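Local structure of post-proline cleaving enzyme (Rickettsia typhi, 4HVT) at residues F266-N271 with P289-L294; V243-L248 with S256-S261. The protein probably acts as a serine endopeptidase of the prolyl oligopeptidase family, cutting peptides on the carboxyl side of proline. All blocks are in the same frame, centred on the assembly; numbering follows the deposited sequence.

Contact 1. Residues F266-N271 with P289-L294; sequences FYNYDN and PSDATL
Asn268 and Asp291 run alongside each other in the same direction, OD1 of the amide 3.6 Å from Asp291 CB, with the amide and carboxylate planes turned 23° apart. Asn268 OD1 takes a hydrogen bond from Ser290 OG at 2.7 Å, the donor tilted out of the amide plane. Chi1 of 63° places that OG between the backbone N and the carbonyl carbon of Ser290. Asp291 CB comes to 3.2 Å from Tyr267 O.

The backbone makes the second grip. Tyr269 N donates to Ser290 O at 2.8 Å, on a bent path of 140° at the hydrogen. The same oxygen lies near the plane of the Tyr269 ring, at its edge, 3.6 Å from CD1. Farther out on the ring, CE1 meets Thr293 CG2 at 3.9 Å. Water 1 joins Tyr267 O to Asp291 O, and water 2 joins Asn271 ND2 to Ala292 O while sitting over one face of the Tyr269 ring.

The type I turn Pro289-Ala292 thus docks against the loop leading into strand 269-275, just before strand 293-298 starts the next propeller sheet. Asp291 OD2 reaches Ser308 beyond that sheet's first hairpin, while Tyr267 bonds Glu610 of helix 608-611 and makes a cation-pi contact with Arg307, tying the loop toward the hydrolase half.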
loop_
_atom_site.group_PDB
_atom_site.type_symbol
_atom_site.label_atom_id
_atom_site.label_comp_id
_atom_site.label_asym_id
_atom_site.label_seq_id
_atom_site.Cartn_x
_atom_site.Cartn_y
_atom_site.Cartn_z
ATOM N N PHE A 266 7.254 15.095 1.099
ATOM C CA PHE A 266 7.129 13.657 0.972
ATOM C C PHE A 266 8.157 12.909 1.853
ATOM O O PHE A 266 7.779 11.943 2.532
ATOM C CB PHE A 266 7.158 13.151 -0.464
ATOM C CG PHE A 266 6.449 11.842 -0.617
ATOM C CD1 PHE A 266 5.085 11.823 -0.797
ATOM C CD2 PHE A 266 7.154 10.659 -0.516
ATOM C CE1 PHE A 266 4.419 10.595 -0.885
ATOM C CE2 PHE A 266 6.488 9.422 -0.599
ATOM C CZ PHE A 266 5.140 9.420 -0.827
ATOM N N TYR A 267 9.425 13.348 1.838
ATOM C CA TYR A 267 10.533 12.666 2.560
ATOM C C TYR A 267 11.028 13.392 3.783
ATOM O O TYR A 267 11.583 12.760 4.696
ATOM C CB TYR A 267 11.720 12.396 1.609
ATOM C CG TYR A 267 11.327 11.422 0.518
ATOM C CD1 TYR A 267 11.130 10.082 0.775
ATOM C CD2 TYR A 267 11.065 11.895 -0.779
ATOM C CE1 TYR A 267 10.701 9.209 -0.224
ATOM C CE2 TYR A 267 10.632 11.030 -1.780
ATOM C CZ TYR A 267 10.456 9.682 -1.491
ATOM O OH TYR A 267 10.002 8.828 -2.509
ATOM N N ASN A 268 10.789 14.703 3.884
ATOM C CA ASN A 268 11.204 15.492 5.046
ATOM C C ASN A 268 10.023 16.023 5.842
ATOM O O ASN A 268 8.982 16.293 5.275
ATOM C CB ASN A 268 12.077 16.689 4.604
ATOM C CG ASN A 268 13.386 16.230 3.980
ATOM O OD1 ASN A 268 14.325 15.823 4.681
ATOM N ND2 ASN A 268 13.454 16.305 2.680
ATOM N N TYR A 269 10.204 16.127 7.161
ATOM C CA TYR A 269 9.150 16.392 8.048
ATOM C C TYR A 269 9.533 17.424 9.092
ATOM O O TYR A 269 10.727 17.553 9.429
ATOM C CB TYR A 269 8.827 15.101 8.822
ATOM C CG TYR A 269 8.327 13.940 8.039
ATOM C CD1 TYR A 269 9.215 13.141 7.288
ATOM C CD2 TYR A 269 6.994 13.572 8.105
ATOM C CE1 TYR A 269 8.734 12.020 6.618
ATOM C CE2 TYR A 269 6.520 12.479 7.428
ATOM C CZ TYR A 269 7.404 11.699 6.704
ATOM O OH TYR A 269 6.920 10.591 6.029
ATOM N N ASP A 270 8.506 18.108 9.639
ATOM C CA ASP A 270 8.544 18.762 10.934
ATOM C C ASP A 270 7.666 17.938 11.858
ATOM O O ASP A 270 6.504 17.789 11.596
ATOM C CB ASP A 270 7.926 20.158 10.916
ATOM C CG ASP A 270 8.672 21.122 10.067
ATOM O OD1 ASP A 270 9.920 20.988 9.934
ATOM O OD2 ASP A 270 7.995 22.055 9.611
ATOM N N ASN A 271 8.228 17.430 12.945
ATOM C CA ASN A 271 7.476 16.574 13.863
ATOM C C ASN A 271 7.469 17.206 15.268
ATOM O O ASN A 271 8.413 17.940 15.660
ATOM C CB ASN A 271 8.099 15.182 13.975
ATOM C CG ASN A 271 8.055 14.405 12.704
ATOM O OD1 ASN A 271 7.049 14.346 12.080
ATOM N ND2 ASN A 271 9.141 13.782 12.352
ATOM N N PRO A 289 16.771 14.049 12.664
ATOM C CA PRO A 289 16.962 14.317 11.229
ATOM C C PRO A 289 15.623 14.462 10.499
ATOM O O PRO A 289 14.696 13.711 10.741
ATOM C CB PRO A 289 17.786 13.093 10.753
ATOM C CG PRO A 289 18.521 12.632 11.965
ATOM C CD PRO A 289 17.492 12.833 13.088
ATOM N N SER A 290 15.517 15.424 9.578
ATOM C CA SER A 290 14.246 15.735 8.975
ATOM C C SER A 290 13.635 14.613 8.141
ATOM O O SER A 290 12.424 14.574 7.997
ATOM C CB SER A 290 14.364 16.992 8.106
ATOM O OG SER A 290 15.257 16.807 7.028
ATOM N N ASP A 291 14.461 13.660 7.674
ATOM C CA ASP A 291 13.975 12.515 6.896
ATOM C C ASP A 291 14.007 11.224 7.690
ATOM O O ASP A 291 13.769 10.159 7.127
ATOM C CB ASP A 291 14.683 12.359 5.547
ATOM C CG ASP A 291 16.214 12.316 5.658
ATOM O OD1 ASP A 291 16.817 12.461 6.750
ATOM O OD2 ASP A 291 16.832 12.073 4.587
ATOM N N ALA A 292 14.275 11.300 9.000
ATOM C CA ALA A 292 14.091 10.129 9.879
ATOM C C ALA A 292 12.599 9.939 10.164
ATOM O O ALA A 292 11.854 10.922 10.189
ATOM C CB ALA A 292 14.894 10.307 11.144
ATOM N N THR A 293 12.155 8.682 10.327
ATOM C CA THR A 293 10.753 8.353 10.538
ATOM C C THR A 293 10.525 7.498 11.773
ATOM O O THR A 293 11.318 6.621 12.097
ATOM C CB THR A 293 10.154 7.637 9.308
ATOM O OG1 THR A 293 10.986 6.550 8.940
ATOM C CG2 THR A 293 10.033 8.643 8.150
ATOM N N LEU A 294 9.471 7.829 12.499
ATOM C CA LEU A 294 9.064 7.052 13.649
ATOM C C LEU A 294 8.499 5.723 13.244
ATOM O O LEU A 294 7.570 5.626 12.463
ATOM C CB LEU A 294 8.011 7.827 14.450
ATOM C CG LEU A 294 7.439 7.119 15.708
ATOM C CD1 LEU A 294 8.545 6.870 16.770
ATOM C CD2 LEU A 294 6.299 8.014 16.234
HETATM O O HOH W 1 11.860 10.011 4.953
HETATM O O HOH W 2 9.331 11.750 10.147
#

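Contact 2. Residues V243-L248 with S256-S261; sequences VSAGKL and SLIFIS
Ala245 CB meets Ile258 CG2 at 4.0 Å, and farther along the hairpin Val243 CG2 lies 4.1 Å from Ile260 CG2, those two side chains extending together in one direction. In both isoleucines the touching CG2 stands anti to the backbone N; the CD1 branch of Ile258 goes instead to the Lys247 chain. Leu218 of strand 217-222 touches Val243, Ala245 and Ile260, closing over this side of the hairpin.

Near the turn, Leu248 crosses Phe259 at about a right angle, CD1 to CD1, while its CB packs against Leu257 CB. The aliphatic part of Lys247 passes obliquely over Ile258, with CE 3.7 Å from Ile258 CD1. Its NZ goes on to a salt bridge with Asp251 and a hydrogen bond to Trp192 O.

Between these apolar groups runs the antiparallel backbone. Ser244 and Ser261 form a hydrogen-bonded pair, and so do Gly246 and Phe259, whose Phe259 N to Gly246 O bond measures 2.8 Å. Leu248 N adds a nearly straight bond to Leu257 O, 176° at the hydrogen, though it arrives from above the carbonyl plane. CA-H groups of Val243, Ala245, Ile258 and Ile260 approach the carbonyls of the two hydrogen-bonded pairs.

The polar edge is on the Ser244 and Ser261 side. Ser244 OG comes within 3.7 Å of Ser261 CB, and water 3 lies 2.9 Å from that OG. Ser261 OG bonds Asn271 OD1 on the next strand.

Chemically, then, this propeller hairpin is two-sided: Val243, Ala245 and Ile260 present hydrocarbon to the preceding sheet, whereas Ser244 and Ser261 put hydroxyls on the same face as the Phe259 ring, and water 3 ties Ser244 OG to Phe259 O.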
loop_
_atom_site.group_PDB
_atom_site.type_symbol
_atom_site.label_atom_id
_atom_site.label_comp_id
_atom_site.label_asym_id
_atom_site.label_seq_id
_atom_site.Cartn_x
_atom_site.Cartn_y
_atom_site.Cartn_z
ATOM N N VAL A 243 -0.643 16.871 7.168
ATOM C CA VAL A 243 -0.376 16.796 8.600
ATOM C C VAL A 243 -1.177 15.660 9.220
ATOM O O VAL A 243 -2.322 15.419 8.834
ATOM C CB VAL A 243 -0.663 18.117 9.318
ATOM C CG1 VAL A 243 -2.139 18.478 9.368
ATOM C CG2 VAL A 243 -0.149 18.046 10.739
ATOM N N SER A 244 -0.565 14.952 10.142
ATOM C CA SER A 244 -1.230 13.805 10.795
ATOM C C SER A 244 -0.993 13.873 12.300
ATOM O O SER A 244 -0.072 14.512 12.737
ATOM C CB SER A 244 -0.735 12.469 10.248
ATOM O OG SER A 244 0.614 12.200 10.611
ATOM N N ALA A 245 -1.852 13.186 13.047
ATOM C CA ALA A 245 -1.713 13.008 14.496
ATOM C C ALA A 245 -1.857 11.537 14.764
ATOM O O ALA A 245 -2.545 10.819 14.052
ATOM C CB ALA A 245 -2.771 13.777 15.256
ATOM N N GLY A 246 -1.133 11.059 15.755
ATOM C CA GLY A 246 -1.231 9.685 16.210
ATOM C C GLY A 246 -0.632 9.595 17.594
ATOM O O GLY A 246 -0.110 10.553 18.098
ATOM N N LYS A 247 -0.707 8.441 18.244
ATOM C CA LYS A 247 -0.043 8.293 19.558
ATOM C C LYS A 247 1.461 8.120 19.431
ATOM O O LYS A 247 1.952 7.411 18.500
ATOM C CB LYS A 247 -0.593 7.101 20.281
ATOM C CG LYS A 247 -2.037 7.203 20.729
ATOM C CD LYS A 247 -2.131 8.080 21.994
ATOM C CE LYS A 247 -3.528 8.625 22.304
ATOM N NZ LYS A 247 -4.533 7.510 22.289
ATOM N N LEU A 248 2.211 8.780 20.317
ATOM C CA LEU A 248 3.657 8.602 20.361
ATOM C C LEU A 248 4.098 7.215 20.907
ATOM O O LEU A 248 4.984 6.544 20.363
ATOM C CB LEU A 248 4.306 9.717 21.167
ATOM C CG LEU A 248 5.817 9.741 21.326
ATOM C CD1 LEU A 248 6.482 9.909 19.962
ATOM C CD2 LEU A 248 6.276 10.862 22.237
ATOM N N SER A 256 -1.635 10.443 26.521
ATOM C CA SER A 256 -1.651 11.856 26.410
ATOM C C SER A 256 -0.518 12.443 25.553
ATOM O O SER A 256 -0.413 13.678 25.399
ATOM C CB SER A 256 -1.555 12.444 27.807
ATOM O OG SER A 256 -0.421 11.996 28.560
ATOM N N LEU A 257 0.401 11.614 25.113
ATOM C CA LEU A 257 1.447 12.123 24.258
ATOM C C LEU A 257 1.026 11.819 22.824
ATOM O O LEU A 257 0.930 10.672 22.431
ATOM C CB LEU A 257 2.794 11.499 24.617
ATOM C CG LEU A 257 3.328 11.930 26.007
ATOM C CD1 LEU A 257 4.461 10.963 26.338
ATOM C CD2 LEU A 257 3.759 13.424 26.125
ATOM N N ILE A 258 0.855 12.875 22.042
ATOM C CA ILE A 258 0.471 12.787 20.666
ATOM C C ILE A 258 1.623 13.201 19.761
ATOM O O ILE A 258 2.265 14.252 19.990
ATOM C CB ILE A 258 -0.792 13.693 20.404
ATOM C CG1 ILE A 258 -1.990 13.288 21.303
ATOM C CG2 ILE A 258 -1.140 13.747 18.914
ATOM C CD1 ILE A 258 -2.604 11.951 21.020
ATOM N N PHE A 259 1.885 12.372 18.734
ATOM C CA PHE A 259 2.888 12.648 17.732
ATOM C C PHE A 259 2.205 13.376 16.605
ATOM O O PHE A 259 1.325 12.837 15.956
ATOM C CB PHE A 259 3.481 11.306 17.278
ATOM C CG PHE A 259 4.546 11.407 16.178
ATOM C CD1 PHE A 259 5.796 11.957 16.435
ATOM C CD2 PHE A 259 4.314 10.885 14.957
ATOM C CE1 PHE A 259 6.778 12.018 15.472
ATOM C CE2 PHE A 259 5.319 10.914 13.985
ATOM C CZ PHE A 259 6.533 11.487 14.225
ATOM N N ILE A 260 2.662 14.591 16.352
ATOM C CA ILE A 260 2.144 15.409 15.225
ATOM C C ILE A 260 3.204 15.406 14.173
ATOM O O ILE A 260 4.347 15.732 14.469
ATOM C CB ILE A 260 1.868 16.819 15.674
ATOM C CG1 ILE A 260 0.646 16.786 16.644
ATOM C CG2 ILE A 260 1.592 17.707 14.487
ATOM C CD1 ILE A 260 0.310 18.155 17.161
ATOM N N SER A 261 2.833 15.002 12.952
ATOM C CA SER A 261 3.777 14.847 11.878
ATOM C C SER A 261 3.318 15.657 10.647
ATOM O O SER A 261 2.284 15.384 10.072
ATOM C CB SER A 261 3.962 13.363 11.579
ATOM O OG SER A 261 4.918 13.120 10.551
HETATM O O HOH W 3 1.130 11.534 13.346
#

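In the fold
Contact 2 comes first along the chain and closes before contact 1 opens; their centres are 14 Å apart. Both reach one four-stranded antiparallel sheet of the N-terminal beta-propeller, ordered 242-247, 257-263, 269-275, 282-285. Contact 2 pairs its first two strands, while contact 1 joins the entry to its third strand with the lead-in to the next sheet, which starts at 293-298. They meet directly: the link between Asn271 and Ser261 joins the two contacts, and Leu294 CD2 packs on Phe259 CD2 at 3.7 Å. Together they join the pairing within one blade to its boundary with the next.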